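Local coordinates for protein rifamycin polyketide synthase (Amycolatopsis mediterranei, PDB 4LN9) that probably catalyses dehydration of a polyketide intermediate in the terminal module of rifamycin synthesis, using a dehydratase domain with the double-hotdog fold, at residues A[37-42]-A[230-235]; A[49-54]-A[123-128]; A[74-79]-A[108-113]; A[168-173]-A[216-221]; A[268-273]-A[305-310]. All coordinates share one frame; numbering follows the deposited sequence.

Contact 1. Residues A[37-42]-A[230-235]; sequences DHPLLG and GRFGIH
The Phe232 ring takes Pro39 over one face: Pro39 CG sits 3.8 Å from the centroid of the Phe232 ring, 11° off the ring normal, a CH-pi contact. At the ring edge lies Leu40, its CD1 3.6 Å from Phe232 CE1. The Phe232 edge at its CD1 and CE1 is turned toward the face of the His38 imidazole, an offset edge-to-face pair with planes at 83°. The His38 ring is itself packed on both faces toward its rim, by Leu41 CD1 on one and Pro39 CD on the other. Pro39 CG also lies over one face of the Arg231 guanidinium, 3.7 Å from Arg231 NH1. The bend of the Arg231 chain at chi3 (57°) carries this group past the proline ring to Asp37, whose OD1 meets its edge in a long salt bridge, 3.5 Å from NH2. A water joins the two more closely, donating to Asp37 OD1 and accepting from Arg231 NE. The loop 230-235, before helix 236-251, is thus fixed against the turn between strands 34-38 and 41-47, the first of the double-hotdog fold. His38 ND1 accepts from Leu40 N at 3.1 Å while NE2 is bonded to Glu85 of helix 80-93, which also takes the backbone N-H groups of Gly233 and Ile234. A ring with its proton on NE2 would suit these partners, and the carboxylate then ties both segments to the helix.

Contact 2. Residues A[49-54]-A[123-128]; sequences QSDGLV and GGPADD
Ser50 and Asp51 bring their backbone carbonyls against Gly124, where a hairpin turn of the double-hotdog fold runs into strand 52-59 through a G1 beta bulge at Asp51-Gly52, opposite strand 41-47. Ser50 O lies 3.5 Å from Gly124 CA, and Ser50 OG takes a weak bond from Gly52 N within the turn. Asp51 follows with a left-handed backbone, phi 55°, and its O makes a second, straighter CA-H...O contact to Gly124 CA, also at 3.5 Å. The same carbonyl accepts from Arg131, which binds Gly123 O as well and so bridges the two backbones. With CG swung away from the backbone N (chi1 -159°), the Asp51 side chain crosses that of Pro125 at about a right angle, OD2 3.8 Å from Pro125 CD. Gly52, at the strand's start, sets its CA against the peptide between Gly123 and Gly124, 4.0 Å from Gly123 C and 4.1 Å from Gly124 N.

Contact 3. Residues A[74-79]-A[108-113]; sequences DVVIVP and LVVPRR
Val78 and Leu108 lie side by side and point the same way, Val78 CG2 packing 3.6 Å from Leu108 CG. Val110 reaches the same patch, its CG2 3.8 Å from Val78 CG2, while its CB receives Val76 CG1 at 3.6 Å. The two methyls of Val76 split the work: CG1, turned opposite the backbone N (chi1 -179°), meets Val110, and CG2 lies over one face of the Arg112 guanidinium. Arg112 gets there by folding back at chi2 and chi3, so that its chain crosses Val76 at about a right angle and its NH2 comes edge-on toward Asp74 O, 3.5 Å away. Val75 and Val109 touch more loosely through their CG1 methyls. Two backbone bonds flank the single bridge of Ile77 with Val109: Val110 N to Val76 O, 2.9 Å, and Val78 N to Leu108 O, 2.9 Å. Waters extend the pairing at both ends, between Val76 N and Val110 O and between Val78 O and Leu108 N. Ile77 O in turn accepts from His70; by their spacing, His70 and Pro79 probably correspond to the ends of the HXXXGXXXXP motif of polyketide synthase dehydratases, with Asp74 in the place of its glycine.

Contact 4. Residues A[168-173]-A[216-221]; sequences AAWPPP and FAEIAL
Trp170 turns the edge of its indole to Glu218 and Ala217 of strand 214-220, and its far end packs on Phe216. From CB, the ring is thrown toward the strand because CG stands opposite the backbone N (chi1 -169°). CD1 comes first, 3.5 Å from Glu218 OE2, and NE1 beside it donates to the same oxygen at 3.0 Å with an angle of 148°. The carboxylate oxygen lies in the indole plane, whereas the N-H meets OE2 on its anti side and 32° out of the carboxylate plane. Farther round, CZ2 abuts the Ala217 carbonyl, 3.5 Å from its O. At the far end CH2 packs on Phe216 CB and CZ3 on Phe216 CD1, 3.9 Å away. Pro172 fills the angle between the two aromatic groups, which stand almost perpendicular: its CD lies over the rim of one indole face and its CG is centred over the Phe216 ring, 3.4 Å from the centroid. The loop before strand 176-178, with a cis peptide ahead of Pro171, packs on strand 214-220 in the second half of the double-hotdog fold. Arg281 adds a cation-pi contact to Trp170, and Trp205 an edge-to-face one. The indole therefore has its N-H bonded to a carboxylate, which would probably polarise it further, CZ2 against a backbone carbonyl, and the far end of its six-membered ring in apolar packing.

Contact 5. Residues A[268-273]-A[305-310]; sequences NGLRLH and VTLDSL
Strands 270-272 and 305-307 run antiparallel, axes 4.8 Å apart and directions at 175°, within the double-hotdog fold. Both chains turn a corner beside the pairing, with a G1 bulge at Gly269-Leu270 facing strand 98-104 and a classic bulge at Asp308-Ser309 facing Asn268. Arg271 and Thr306 exchange a pair of backbone bonds, as do Asn268 and Ser309, and Asp308 N reaches Gly269 O between them. One face carries Leu270, Val305 and Leu307; Leu270 CD1 touches Val305 CG2 at 3.9 Å. The other face is polar round Thr306. Its OG1, set between backbone N and carbonyl carbon (chi1 55°), shares a nearly straight hydrogen bond of 2.8 Å with His273 NE2, the hydroxyl lying at the edge of the imidazole, near its plane. A water accepts from Arg271 NH1 at 2.8 Å and lies near Gly269 O and Thr306 OG1, to which it may also be bonded. Arg271 NE has its own partner in Glu156, and the Asp308 carboxylate stands beyond salt-bridge range, OD2 4.1 Å from Arg271 NH1. At the other end a second water donates to Asn268 OD1 at 2.5 Å and accepts from Ser309 OG at 3.0 Å.

Contacts 1 and 5 adjoin through the loop 230-235: Gly233 CA lies 3.4 Å from Leu272 CD2, and Ile234 CD1 packs on Val305 CG1. The same loop reaches contact 4, His235 CG being 3.6 Å from Leu221 CD1, so contact 1 joins the first strands of the fold to two parts of its second half. His235 caps helix 236-251, whose counterpart in related dehydratases carries the catalytic aspartate. Contact 3, centred about 19 Å from contact 1 without touching it, holds the chain that follows His70, the probable catalytic histidine. Contacts 2 and 4 are the far ends, about 40 Å between centres, on opposite sides of the chain's centre.

Contact 1. Residues A[37-42]-A[230-235]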
# COMPACT_ATOMS: atom_id res chain seq x y z
N ASP A 37 -12.49 -2.72 -5.72
CA ASP A 37 -13.70 -2.99 -6.50
C ASP A 37 -13.53 -2.69 -7.99
O ASP A 37 -14.28 -1.90 -8.56
CB ASP A 37 -14.89 -2.21 -5.94
CG ASP A 37 -16.23 -2.73 -6.45
OD1 ASP A 37 -16.27 -3.87 -6.96
OD2 ASP A 37 -17.24 -2.01 -6.31
N HIS A 38 -12.60 -3.40 -8.62
CA HIS A 38 -12.17 -3.07 -9.98
C HIS A 38 -11.56 -4.29 -10.62
O HIS A 38 -10.90 -5.07 -9.94
CB HIS A 38 -11.15 -1.94 -9.94
CG HIS A 38 -10.79 -1.39 -11.29
ND1 HIS A 38 -9.90 -1.99 -12.10
CD2 HIS A 38 -11.27 -0.28 -11.99
CE1 HIS A 38 -9.79 -1.29 -13.24
NE2 HIS A 38 -10.63 -0.25 -13.18
N PRO A 39 -11.81 -4.51 -11.92
CA PRO A 39 -11.44 -5.81 -12.48
C PRO A 39 -9.94 -6.00 -12.68
O PRO A 39 -9.50 -7.12 -12.96
CB PRO A 39 -12.16 -5.84 -13.84
CG PRO A 39 -13.21 -4.78 -13.76
CD PRO A 39 -12.65 -3.72 -12.85
N LEU A 40 -9.16 -4.92 -12.61
CA LEU A 40 -7.71 -5.02 -12.82
C LEU A 40 -6.89 -4.73 -11.57
O LEU A 40 -5.66 -4.71 -11.63
CB LEU A 40 -7.26 -4.09 -13.96
CG LEU A 40 -7.78 -4.41 -15.36
CD1 LEU A 40 -7.40 -3.30 -16.33
CD2 LEU A 40 -7.24 -5.75 -15.84
N LEU A 41 -7.57 -4.30 -10.51
CA LEU A 41 -6.88 -3.81 -9.32
C LEU A 41 -7.41 -4.55 -8.10
O LEU A 41 -8.61 -4.81 -8.00
CB LEU A 41 -7.12 -2.31 -9.14
CG LEU A 41 -6.50 -1.37 -10.18
CD1 LEU A 41 -6.92 0.06 -9.93
CD2 LEU A 41 -4.98 -1.49 -10.18
N GLY A 42 -6.52 -4.87 -7.17
CA GLY A 42 -6.89 -5.69 -6.02
C GLY A 42 -7.21 -4.85 -4.80
O GLY A 42 -8.26 -5.02 -4.18
N GLY A 230 -19.06 -3.20 -17.51
CA GLY A 230 -19.88 -2.47 -16.56
C GLY A 230 -19.14 -2.11 -15.28
O GLY A 230 -19.55 -1.21 -14.55
N ARG A 231 -18.05 -2.82 -14.99
CA ARG A 231 -17.29 -2.58 -13.76
C ARG A 231 -16.12 -1.60 -13.95
O ARG A 231 -15.46 -1.22 -12.98
CB ARG A 231 -16.77 -3.89 -13.15
CG ARG A 231 -17.82 -4.97 -12.95
CD ARG A 231 -17.21 -6.19 -12.28
NE ARG A 231 -16.57 -5.86 -11.00
CZ ARG A 231 -15.40 -6.34 -10.60
NH1 ARG A 231 -14.72 -7.19 -11.36
NH2 ARG A 231 -14.91 -5.99 -9.41
N PHE A 232 -15.79 -1.30 -15.21
CA PHE A 232 -14.71 -0.36 -15.52
C PHE A 232 -15.20 1.08 -15.52
O PHE A 232 -16.39 1.34 -15.71
CB PHE A 232 -14.10 -0.68 -16.89
CG PHE A 232 -13.15 -1.84 -16.88
CD1 PHE A 232 -11.90 -1.72 -16.31
CD2 PHE A 232 -13.48 -3.03 -17.51
CE1 PHE A 232 -11.00 -2.77 -16.32
CE2 PHE A 232 -12.58 -4.08 -17.55
CZ PHE A 232 -11.35 -3.96 -16.95
N GLY A 233 -14.27 2.03 -15.39
CA GLY A 233 -14.51 3.39 -15.85
C GLY A 233 -14.81 3.41 -17.33
O GLY A 233 -15.93 3.71 -17.75
N ILE A 234 -13.85 2.95 -18.12
CA ILE A 234 -14.11 2.50 -19.48
C ILE A 234 -13.28 1.26 -19.80
O ILE A 234 -12.10 1.19 -19.43
CB ILE A 234 -13.81 3.62 -20.50
CG1 ILE A 234 -14.25 3.20 -21.91
CG2 ILE A 234 -12.33 3.98 -20.48
CD1 ILE A 234 -14.28 4.35 -22.90
N HIS A 235 -13.92 0.22 -20.33
CA HIS A 235 -13.21 -1.01 -20.66
C HIS A 235 -12.08 -0.73 -21.62
O HIS A 235 -12.27 -0.01 -22.60
CB HIS A 235 -14.16 -2.07 -21.21
CG HIS A 235 -13.54 -3.44 -21.35
ND1 HIS A 235 -12.44 -3.65 -22.10
CD2 HIS A 235 -13.90 -4.68 -20.83
CE1 HIS A 235 -12.10 -4.95 -22.04
NE2 HIS A 235 -13.02 -5.58 -21.29
O HOH W 1 -16.52 -1.59 -10.05
O HOH W 2 -17.41 -4.26 -9.34
O HOH W 3 -13.06 -6.83 -8.02

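Contact 2. Residues A[49-54]-A[123-128]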
# COMPACT_ATOMS: atom_id res chain seq x y z
N GLN A 49 1.33 9.30 5.33
CA GLN A 49 2.63 9.94 5.48
C GLN A 49 2.84 11.00 4.41
O GLN A 49 3.41 12.06 4.68
CB GLN A 49 3.76 8.91 5.44
CG GLN A 49 5.15 9.50 5.22
CD GLN A 49 5.69 10.20 6.45
OE1 GLN A 49 4.93 10.65 7.31
NE2 GLN A 49 7.01 10.34 6.52
N SER A 50 2.31 10.75 3.22
CA SER A 50 2.54 11.63 2.08
C SER A 50 1.24 12.22 1.52
O SER A 50 1.27 13.02 0.58
CB SER A 50 3.30 10.90 0.97
OG SER A 50 2.49 9.92 0.35
N ASP A 51 0.12 11.88 2.14
CA ASP A 51 -1.20 12.19 1.59
C ASP A 51 -1.35 11.65 0.17
O ASP A 51 -2.03 12.24 -0.67
CB ASP A 51 -1.46 13.70 1.62
CG ASP A 51 -2.94 14.05 1.54
OD1 ASP A 51 -3.76 13.12 1.36
OD2 ASP A 51 -3.27 15.25 1.62
N GLY A 52 -0.66 10.55 -0.10
CA GLY A 52 -0.80 9.85 -1.37
C GLY A 52 -1.68 8.64 -1.20
O GLY A 52 -2.33 8.46 -0.17
N LEU A 53 -1.65 7.75 -2.19
CA LEU A 53 -2.25 6.45 -2.03
C LEU A 53 -1.69 5.51 -3.07
O LEU A 53 -0.92 5.92 -3.95
CB LEU A 53 -3.78 6.53 -2.16
CG LEU A 53 -4.33 7.11 -3.47
CD1 LEU A 53 -4.14 6.14 -4.62
CD2 LEU A 53 -5.80 7.48 -3.30
N VAL A 54 -1.93 4.22 -2.87
CA VAL A 54 -1.37 3.22 -3.74
C VAL A 54 -2.37 2.11 -4.00
O VAL A 54 -3.16 1.75 -3.13
CB VAL A 54 -0.05 2.67 -3.18
CG1 VAL A 54 -0.32 1.78 -1.97
CG2 VAL A 54 0.70 1.90 -4.25
N GLY A 123 0.75 10.40 -6.06
CA GLY A 123 1.46 11.29 -5.15
C GLY A 123 0.51 12.19 -4.38
O GLY A 123 -0.68 12.24 -4.66
N GLY A 124 1.05 12.92 -3.41
CA GLY A 124 0.26 13.89 -2.66
C GLY A 124 -0.08 15.09 -3.51
O GLY A 124 0.56 15.33 -4.53
N PRO A 125 -1.11 15.85 -3.11
CA PRO A 125 -1.57 16.99 -3.91
C PRO A 125 -0.59 18.16 -3.88
O PRO A 125 -0.12 18.54 -2.81
CB PRO A 125 -2.89 17.38 -3.24
CG PRO A 125 -2.81 16.82 -1.86
CD PRO A 125 -2.02 15.55 -1.99
N ALA A 126 -0.30 18.74 -5.04
CA ALA A 126 0.34 20.06 -5.10
C ALA A 126 -0.64 21.16 -4.69
O ALA A 126 -1.75 20.87 -4.25
CB ALA A 126 0.89 20.32 -6.49
N ASP A 127 -0.19 22.41 -4.74
CA ASP A 127 -1.02 23.52 -4.29
C ASP A 127 -2.22 23.72 -5.22
O ASP A 127 -3.33 24.00 -4.75
CB ASP A 127 -0.20 24.81 -4.18
CG ASP A 127 0.86 24.74 -3.10
OD1 ASP A 127 0.49 24.72 -1.90
OD2 ASP A 127 2.06 24.68 -3.44
N ASP A 128 -2.04 23.41 -6.50
CA ASP A 128 -3.14 23.41 -7.46
C ASP A 128 -4.01 22.17 -7.34
O ASP A 128 -5.10 22.10 -7.91
CB ASP A 128 -2.60 23.55 -8.89
CG ASP A 128 -1.66 22.43 -9.27
OD1 ASP A 128 -1.67 21.38 -8.58
OD2 ASP A 128 -0.92 22.58 -10.27

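Contact 3. Residues A[74-79]-A[108-113]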
# COMPACT_ATOMS: atom_id res chain seq x y z
N ASP A 74 2.71 -11.49 -30.79
CA ASP A 74 2.47 -12.67 -29.95
C ASP A 74 2.98 -12.53 -28.52
O ASP A 74 2.96 -13.50 -27.76
CB ASP A 74 3.01 -13.94 -30.61
CG ASP A 74 2.16 -14.39 -31.79
OD1 ASP A 74 1.37 -15.34 -31.62
OD2 ASP A 74 2.28 -13.79 -32.87
N VAL A 75 3.28 -11.31 -28.10
CA VAL A 75 3.54 -11.02 -26.69
C VAL A 75 2.35 -10.28 -26.07
O VAL A 75 2.03 -9.17 -26.50
CB VAL A 75 4.80 -10.14 -26.54
CG1 VAL A 75 5.10 -9.89 -25.07
CG2 VAL A 75 5.99 -10.78 -27.24
N VAL A 76 1.72 -10.88 -25.07
CA VAL A 76 0.67 -10.18 -24.32
C VAL A 76 1.22 -8.96 -23.59
O VAL A 76 2.14 -9.07 -22.78
CB VAL A 76 -0.04 -11.10 -23.30
CG1 VAL A 76 -1.13 -10.34 -22.57
CG2 VAL A 76 -0.61 -12.33 -24.00
N ILE A 77 0.72 -7.78 -23.96
CA ILE A 77 1.07 -6.54 -23.27
C ILE A 77 -0.20 -5.75 -22.92
O ILE A 77 -1.15 -5.74 -23.70
CB ILE A 77 2.01 -5.65 -24.12
CG1 ILE A 77 1.24 -4.97 -25.26
CG2 ILE A 77 3.16 -6.48 -24.69
CD1 ILE A 77 2.11 -4.12 -26.16
N VAL A 78 -0.26 -5.22 -21.70
CA VAL A 78 -1.42 -4.42 -21.30
C VAL A 78 -1.52 -3.19 -22.20
O VAL A 78 -0.50 -2.55 -22.49
CB VAL A 78 -1.34 -3.98 -19.82
CG1 VAL A 78 -2.47 -3.01 -19.50
CG2 VAL A 78 -1.39 -5.19 -18.91
N PRO A 79 -2.68 -3.02 -22.86
CA PRO A 79 -2.79 -1.88 -23.77
C PRO A 79 -2.52 -0.56 -23.05
O PRO A 79 -2.81 -0.44 -21.86
CB PRO A 79 -4.25 -1.95 -24.23
CG PRO A 79 -4.96 -2.71 -23.16
CD PRO A 79 -3.96 -3.72 -22.67
N LEU A 108 3.89 -3.00 -20.43
CA LEU A 108 3.57 -3.86 -19.30
C LEU A 108 3.26 -5.28 -19.77
O LEU A 108 2.12 -5.61 -20.10
CB LEU A 108 2.38 -3.28 -18.52
CG LEU A 108 1.72 -4.09 -17.39
CD1 LEU A 108 2.73 -4.98 -16.67
CD2 LEU A 108 1.01 -3.17 -16.41
N VAL A 109 4.32 -6.07 -19.94
CA VAL A 109 4.19 -7.43 -20.46
C VAL A 109 3.50 -8.33 -19.44
O VAL A 109 3.86 -8.34 -18.26
CB VAL A 109 5.57 -8.04 -20.79
CG1 VAL A 109 5.43 -9.51 -21.15
CG2 VAL A 109 6.22 -7.26 -21.92
N VAL A 110 2.47 -9.04 -19.88
CA VAL A 110 1.88 -10.10 -19.07
C VAL A 110 2.49 -11.44 -19.46
O VAL A 110 2.53 -11.78 -20.65
CB VAL A 110 0.35 -10.17 -19.24
CG1 VAL A 110 -0.25 -11.16 -18.25
CG2 VAL A 110 -0.27 -8.79 -19.06
N PRO A 111 3.08 -12.15 -18.49
CA PRO A 111 3.77 -13.41 -18.74
C PRO A 111 2.81 -14.54 -19.09
O PRO A 111 1.76 -14.68 -18.47
CB PRO A 111 4.47 -13.70 -17.40
CG PRO A 111 3.64 -12.98 -16.38
CD PRO A 111 3.13 -11.75 -17.07
N ARG A 112 3.18 -15.36 -20.08
CA ARG A 112 2.29 -16.42 -20.55
C ARG A 112 2.04 -17.49 -19.49
O ARG A 112 0.98 -18.12 -19.48
CB ARG A 112 2.82 -17.06 -21.84
CG ARG A 112 1.81 -17.92 -22.59
CD ARG A 112 0.61 -17.11 -23.08
NE ARG A 112 0.90 -16.39 -24.33
CZ ARG A 112 -0.04 -15.92 -25.15
NH1 ARG A 112 -1.32 -16.12 -24.89
NH2 ARG A 112 0.32 -15.24 -26.23
N ARG A 113 2.94 -17.61 -18.52
CA ARG A 113 2.60 -18.25 -17.25
C ARG A 113 3.12 -17.51 -16.02
O ARG A 113 4.10 -16.77 -16.10
CB ARG A 113 3.02 -19.73 -17.23
CG ARG A 113 4.49 -20.00 -17.48
CD ARG A 113 4.76 -21.50 -17.61
NE ARG A 113 5.16 -22.11 -16.34
CZ ARG A 113 4.40 -22.92 -15.62
NH1 ARG A 113 3.16 -23.20 -16.03
NH2 ARG A 113 4.85 -23.43 -14.49
O HOH W 4 0.21 -14.05 -28.36
O HOH W 5 2.82 -13.03 -22.93
O HOH W 6 1.98 -1.56 -21.70

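Contact 4. Residues A[168-173]-A[216-221]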
# COMPACT_ATOMS: atom_id res chain seq x y z
N ALA A 168 -25.94 13.13 -33.24
CA ALA A 168 -27.33 12.82 -33.57
C ALA A 168 -27.57 12.62 -35.06
O ALA A 168 -28.51 11.94 -35.46
CB ALA A 168 -28.26 13.89 -33.02
N ALA A 169 -26.78 13.30 -35.89
CA ALA A 169 -26.88 13.14 -37.33
C ALA A 169 -25.92 12.04 -37.79
O ALA A 169 -24.73 12.30 -37.98
CB ALA A 169 -26.56 14.45 -38.04
N TRP A 170 -26.40 10.81 -37.85
CA TRP A 170 -25.51 9.66 -37.80
C TRP A 170 -25.96 8.56 -38.74
O TRP A 170 -27.13 8.20 -38.73
CB TRP A 170 -25.42 9.13 -36.38
CG TRP A 170 -24.33 8.11 -36.18
CD1 TRP A 170 -24.44 6.73 -36.24
CD2 TRP A 170 -22.91 8.38 -35.90
NE1 TRP A 170 -23.22 6.14 -36.03
CE2 TRP A 170 -22.26 7.07 -35.83
CE3 TRP A 170 -22.14 9.52 -35.75
CZ2 TRP A 170 -20.91 6.94 -35.57
CZ3 TRP A 170 -20.77 9.37 -35.51
CH2 TRP A 170 -20.17 8.12 -35.41
N PRO A 171 -25.02 7.99 -39.51
CA PRO A 171 -23.64 8.42 -39.72
C PRO A 171 -23.58 9.84 -40.26
O PRO A 171 -24.56 10.33 -40.81
CB PRO A 171 -23.10 7.45 -40.78
CG PRO A 171 -24.12 6.35 -40.90
CD PRO A 171 -25.43 6.94 -40.47
N PRO A 172 -22.41 10.49 -40.13
CA PRO A 172 -22.37 11.90 -40.52
C PRO A 172 -22.52 12.10 -42.03
O PRO A 172 -22.04 11.27 -42.81
CB PRO A 172 -21.00 12.36 -40.04
CG PRO A 172 -20.72 11.48 -38.87
CD PRO A 172 -21.29 10.13 -39.25
N PRO A 173 -23.30 13.11 -42.44
CA PRO A 173 -23.41 13.57 -43.82
C PRO A 173 -22.08 13.61 -44.57
O PRO A 173 -21.10 14.17 -44.08
CB PRO A 173 -23.99 14.97 -43.66
CG PRO A 173 -24.90 14.83 -42.48
CD PRO A 173 -24.29 13.78 -41.57
N PHE A 216 -15.13 8.27 -38.30
CA PHE A 216 -16.29 7.97 -37.47
C PHE A 216 -16.46 6.46 -37.34
O PHE A 216 -16.15 5.72 -38.28
CB PHE A 216 -17.55 8.59 -38.10
CG PHE A 216 -17.47 10.08 -38.26
CD1 PHE A 216 -17.57 10.91 -37.16
CD2 PHE A 216 -17.20 10.64 -39.50
CE1 PHE A 216 -17.46 12.28 -37.30
CE2 PHE A 216 -17.12 12.01 -39.65
CZ PHE A 216 -17.22 12.83 -38.54
N ALA A 217 -16.86 6.00 -36.17
CA ALA A 217 -17.02 4.56 -35.97
C ALA A 217 -18.09 4.23 -34.94
O ALA A 217 -18.36 5.02 -34.03
CB ALA A 217 -15.70 3.92 -35.59
N GLU A 218 -18.73 3.08 -35.12
CA GLU A 218 -19.48 2.46 -34.04
C GLU A 218 -18.66 1.34 -33.43
O GLU A 218 -18.06 0.53 -34.13
CB GLU A 218 -20.83 1.94 -34.55
CG GLU A 218 -21.76 3.05 -35.03
CD GLU A 218 -23.15 2.56 -35.38
OE1 GLU A 218 -23.61 1.55 -34.80
OE2 GLU A 218 -23.85 3.26 -36.15
N ILE A 219 -18.56 1.38 -32.10
CA ILE A 219 -17.76 0.42 -31.36
C ILE A 219 -18.68 -0.31 -30.40
O ILE A 219 -19.53 0.32 -29.76
CB ILE A 219 -16.67 1.13 -30.53
CG1 ILE A 219 -15.99 2.22 -31.36
CG2 ILE A 219 -15.67 0.13 -29.99
CD1 ILE A 219 -15.15 1.69 -32.50
N ALA A 220 -18.62 -1.63 -30.41
CA ALA A 220 -19.39 -2.43 -29.47
C ALA A 220 -18.58 -3.64 -29.03
O ALA A 220 -18.06 -4.38 -29.87
CB ALA A 220 -20.71 -2.86 -30.09
N LEU A 221 -18.40 -3.80 -27.72
CA LEU A 221 -17.69 -4.95 -27.19
C LEU A 221 -18.50 -6.21 -27.46
O LEU A 221 -19.73 -6.18 -27.42
CB LEU A 221 -17.48 -4.80 -25.68
CG LEU A 221 -16.41 -3.82 -25.20
CD1 LEU A 221 -16.16 -3.99 -23.71
CD2 LEU A 221 -15.11 -4.00 -25.98

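Contact 5. Residues A[268-273]-A[305-310]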
# COMPACT_ATOMS: atom_id res chain seq x y z
N ASN A 268 -2.74 13.30 -23.61
CA ASN A 268 -2.96 14.63 -23.06
C ASN A 268 -4.44 14.95 -22.99
O ASN A 268 -5.17 14.79 -23.97
CB ASN A 268 -2.23 15.67 -23.91
CG ASN A 268 -0.73 15.52 -23.86
OD1 ASN A 268 -0.11 15.01 -24.80
ND2 ASN A 268 -0.12 15.96 -22.76
N GLY A 269 -4.90 15.32 -21.79
CA GLY A 269 -6.27 15.79 -21.61
C GLY A 269 -7.31 14.70 -21.83
O GLY A 269 -8.25 14.87 -22.60
N LEU A 270 -7.17 13.61 -21.09
CA LEU A 270 -8.18 12.56 -21.11
C LEU A 270 -9.19 12.66 -19.97
O LEU A 270 -8.82 12.75 -18.79
CB LEU A 270 -7.56 11.17 -21.15
CG LEU A 270 -8.68 10.14 -21.30
CD1 LEU A 270 -8.61 9.35 -22.60
CD2 LEU A 270 -8.81 9.22 -20.09
N ARG A 271 -10.47 12.69 -20.33
CA ARG A 271 -11.55 12.76 -19.36
C ARG A 271 -12.54 11.63 -19.60
O ARG A 271 -13.05 11.47 -20.71
CB ARG A 271 -12.29 14.09 -19.49
CG ARG A 271 -11.59 15.25 -18.83
CD ARG A 271 -12.33 16.54 -19.12
NE ARG A 271 -11.56 17.71 -18.70
CZ ARG A 271 -10.57 18.24 -19.41
NH1 ARG A 271 -10.26 17.74 -20.60
NH2 ARG A 271 -9.90 19.28 -18.93
N LEU A 272 -12.94 10.97 -18.52
CA LEU A 272 -14.02 10.00 -18.58
C LEU A 272 -15.28 10.60 -17.98
O LEU A 272 -15.25 11.14 -16.87
CB LEU A 272 -13.64 8.73 -17.83
CG LEU A 272 -14.75 7.70 -17.74
CD1 LEU A 272 -14.87 6.93 -19.05
CD2 LEU A 272 -14.52 6.75 -16.57
N HIS A 273 -16.35 10.65 -18.77
CA HIS A 273 -17.51 11.45 -18.40
C HIS A 273 -18.62 10.59 -17.87
O HIS A 273 -19.40 11.03 -17.03
CB HIS A 273 -18.00 12.27 -19.59
CG HIS A 273 -16.97 13.23 -20.12
ND1 HIS A 273 -16.70 14.41 -19.52
CD2 HIS A 273 -16.08 13.11 -21.18
CE1 HIS A 273 -15.70 15.02 -20.19
NE2 HIS A 273 -15.36 14.25 -21.23
N VAL A 305 -16.21 9.69 -23.27
CA VAL A 305 -14.80 10.04 -23.15
C VAL A 305 -14.38 11.14 -24.12
O VAL A 305 -14.90 11.23 -25.23
CB VAL A 305 -13.88 8.80 -23.31
CG1 VAL A 305 -14.28 7.99 -24.53
CG2 VAL A 305 -12.42 9.21 -23.37
N THR A 306 -13.56 12.07 -23.64
CA THR A 306 -12.90 13.01 -24.53
C THR A 306 -11.39 12.94 -24.35
O THR A 306 -10.90 12.73 -23.25
CB THR A 306 -13.37 14.46 -24.31
OG1 THR A 306 -13.21 14.81 -22.93
CG2 THR A 306 -14.84 14.61 -24.70
N LEU A 307 -10.67 13.10 -25.46
CA LEU A 307 -9.22 13.04 -25.44
C LEU A 307 -8.66 14.19 -26.27
O LEU A 307 -8.96 14.30 -27.46
CB LEU A 307 -8.75 11.70 -26.01
CG LEU A 307 -7.25 11.55 -26.26
CD1 LEU A 307 -6.47 11.85 -24.99
CD2 LEU A 307 -6.94 10.15 -26.76
N ASP A 308 -7.94 15.11 -25.62
CA ASP A 308 -7.42 16.28 -26.32
C ASP A 308 -6.36 15.88 -27.34
O ASP A 308 -6.39 16.34 -28.49
CB ASP A 308 -6.83 17.29 -25.32
CG ASP A 308 -7.89 18.01 -24.51
OD1 ASP A 308 -9.08 17.94 -24.89
OD2 ASP A 308 -7.53 18.64 -23.49
N SER A 309 -5.46 15.00 -26.94
CA SER A 309 -4.30 14.66 -27.75
C SER A 309 -3.72 13.29 -27.38
O SER A 309 -3.52 13.00 -26.20
CB SER A 309 -3.23 15.74 -27.63
OG SER A 309 -2.09 15.43 -28.42
N LEU A 310 -3.49 12.45 -28.38
CA LEU A 310 -2.62 11.29 -28.23
C LEU A 310 -1.53 11.27 -29.30
O LEU A 310 -1.82 11.31 -30.50
CB LEU A 310 -3.44 10.00 -28.30
CG LEU A 310 -2.67 8.68 -28.34
CD1 LEU A 310 -1.93 8.43 -27.03
CD2 LEU A 310 -3.60 7.52 -28.66
O HOH W 7 -0.08 13.73 -26.90
O HOH W 8 -10.64 15.89 -22.65